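Local coordinates for protein phosphatase Slingshot homolog 2 (Homo sapiens, PDB 2NT2), which dephosphorylates and so activates the actin-depolymerizing factor cofilin, acting through a catalytic domain of the protein-tyrosine phosphatase family, at residues A60-A65 against M132-E137. The protein carries 1 engineered substitution. Numbering follows the deposited sequence.
Sequences ATDLLA and MRQLEE
Gln134 reaches from helix 129-143 to the backbone of the loop at Thr61 to Leu64. CG lies anti to the carbonyl carbon (chi1 -78°), and the extended chain beyond brings the amide up against the loop. There NE2 donates to Thr61 O at 3.2 Å, while OE1 accepts from Leu63 N at 2.9 Å, in the carbonyl plane but bent at the hydrogen (134°). Leu64 N adds a weak, longer but nearly straight bond to the same oxygen. Glutamine suits the place because one flat group both donates and accepts.

Almost one turn further along the helix, Glu137 crosses Leu64 at about a right angle: the methyl CD2 of Leu64 lies across the extended glutamate chain, 3.6 Å from both CG and the carboxylate carbon CD. Branched and apolar, Leu64 also covers Tyr138 and Ile141 of this helix; buried Leu63 leads away onto Phe131 and Thr98.

Aspartate's short side chain lets Asp62 OD1 take Ala65 N at 3.1 Å, from above the carboxylate plane. This Asx motif closes the turn just ahead of helix 67-79, which Gln134 ties to the C-terminal helix of the dual-specificity phosphatase fold, with Leu63 about 8 Å, side chain to side chain, from Ser88, the engineered residue at the phosphocysteine position.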
loop_
_atom_site.group_PDB
_atom_site.type_symbol
_atom_site.label_atom_id
_atom_site.label_comp_id
_atom_site.label_asym_id
_atom_site.label_seq_id
_atom_site.Cartn_x
_atom_site.Cartn_y
_atom_site.Cartn_z
ATOM N N ALA A 60 17.825 0.489 3.467
ATOM C CA ALA A 60 18.318 1.711 2.850
ATOM C C ALA A 60 17.212 2.454 2.113
ATOM O O ALA A 60 17.388 3.587 1.660
ATOM C CB ALA A 60 19.464 1.395 1.898
ATOM N N THR A 61 16.067 1.790 1.989
ATOM C CA THR A 61 14.921 2.404 1.330
ATOM C C THR A 61 14.248 3.422 2.244
ATOM O O THR A 61 13.878 3.109 3.378
ATOM C CB THR A 61 13.873 1.352 0.912
ATOM O OG1 THR A 61 14.393 0.562 -0.162
ATOM C CG2 THR A 61 12.616 2.048 0.418
ATOM N N ASP A 62 14.081 4.636 1.729
ATOM C CA ASP A 62 13.324 5.678 2.415
ATOM C C ASP A 62 11.918 5.785 1.821
ATOM O O ASP A 62 11.690 6.557 0.892
ATOM C CB ASP A 62 14.056 7.009 2.342
ATOM C CG ASP A 62 13.286 8.195 2.882
ATOM O OD1 ASP A 62 12.226 8.015 3.512
ATOM O OD2 ASP A 62 13.737 9.339 2.658
ATOM N N LEU A 63 10.992 5.007 2.369
ATOM C CA LEU A 63 9.610 4.986 1.902
ATOM C C LEU A 63 8.839 6.216 2.375
ATOM O O LEU A 63 7.915 6.688 1.712
ATOM C CB LEU A 63 8.908 3.727 2.409
ATOM C CG LEU A 63 8.705 2.583 1.421
ATOM C CD1 LEU A 63 7.778 1.538 2.031
ATOM C CD2 LEU A 63 8.171 3.107 0.100
ATOM N N LEU A 64 9.238 6.707 3.538
ATOM C CA LEU A 64 8.695 7.928 4.113
ATOM C C LEU A 64 8.589 9.037 3.076
ATOM O O LEU A 64 7.537 9.671 2.941
ATOM C CB LEU A 64 9.555 8.385 5.292
ATOM C CG LEU A 64 9.022 9.526 6.158
ATOM C CD1 LEU A 64 7.507 9.519 6.220
ATOM C CD2 LEU A 64 9.606 9.444 7.563
ATOM N N ALA A 65 9.655 9.258 2.317
ATOM C CA ALA A 65 9.644 10.270 1.268
ATOM C C ALA A 65 8.555 10.045 0.231
ATOM O O ALA A 65 8.213 10.954 -0.528
ATOM C CB ALA A 65 11.014 10.334 0.609
ATOM N N MET A 132 9.695 0.133 9.795
ATOM C CA MET A 132 9.044 0.393 11.080
ATOM C C MET A 132 9.513 1.701 11.698
ATOM O O MET A 132 8.707 2.495 12.181
ATOM C CB MET A 132 9.255 -0.770 12.046
ATOM C CG MET A 132 8.679 -2.095 11.584
ATOM S SD MET A 132 6.957 -2.328 12.065
ATOM C CE MET A 132 6.127 -1.137 11.034
ATOM N N ARG A 133 10.820 1.934 11.685
ATOM C CA ARG A 133 11.370 3.182 12.209
ATOM C C ARG A 133 10.717 4.380 11.528
ATOM O O ARG A 133 10.407 5.387 12.162
ATOM C CB ARG A 133 12.884 3.211 12.008
ATOM C CG ARG A 133 13.641 4.013 13.055
ATOM C CD ARG A 133 14.353 5.202 12.431
ATOM N NE ARG A 133 15.788 5.203 12.670
ATOM C CZ ARG A 133 16.425 5.902 13.601
ATOM N NH1 ARG A 133 15.743 6.691 14.422
ATOM N NH2 ARG A 133 17.745 5.808 13.715
ATOM N N GLN A 134 10.515 4.254 10.218
ATOM C CA GLN A 134 10.006 5.368 9.428
ATOM C C GLN A 134 8.543 5.671 9.706
ATOM O O GLN A 134 8.133 6.831 9.671
ATOM C CB GLN A 134 10.210 5.086 7.934
ATOM C CG GLN A 134 11.639 5.320 7.477
ATOM C CD GLN A 134 12.001 4.525 6.239
ATOM O OE1 GLN A 134 11.400 4.689 5.175
ATOM N NE2 GLN A 134 12.997 3.665 6.383
ATOM N N LEU A 135 7.758 4.642 9.988
ATOM C CA LEU A 135 6.352 4.823 10.339
ATOM C C LEU A 135 6.214 5.562 11.667
ATOM O O LEU A 135 5.342 6.415 11.810
ATOM C CB LEU A 135 5.627 3.476 10.392
ATOM C CG LEU A 135 5.302 2.841 9.034
ATOM C CD1 LEU A 135 4.984 1.361 9.207
ATOM C CD2 LEU A 135 4.160 3.559 8.341
ATOM N N GLU A 136 7.098 5.241 12.607
ATOM C CA GLU A 136 7.229 5.969 13.860
ATOM C C GLU A 136 7.585 7.431 13.593
ATOM O O GLU A 136 7.057 8.340 14.226
ATOM C CB GLU A 136 8.322 5.369 14.737
ATOM C CG GLU A 136 7.959 4.112 15.494
ATOM C CD GLU A 136 9.188 3.464 16.121
ATOM O OE1 GLU A 136 10.201 4.178 16.310
ATOM O OE2 GLU A 136 9.121 2.246 16.401
ATOM N N GLU A 137 8.506 7.646 12.648
ATOM C CA GLU A 137 8.804 9.023 12.260
ATOM C C GLU A 137 7.540 9.689 11.708
ATOM O O GLU A 137 7.169 10.772 12.158
ATOM C CB GLU A 137 9.934 9.089 11.231
ATOM C CG GLU A 137 10.397 10.505 10.934
ATOM C CD GLU A 137 11.711 10.596 10.195
ATOM O OE1 GLU A 137 12.092 11.739 9.842
ATOM O OE2 GLU A 137 12.356 9.549 9.969
#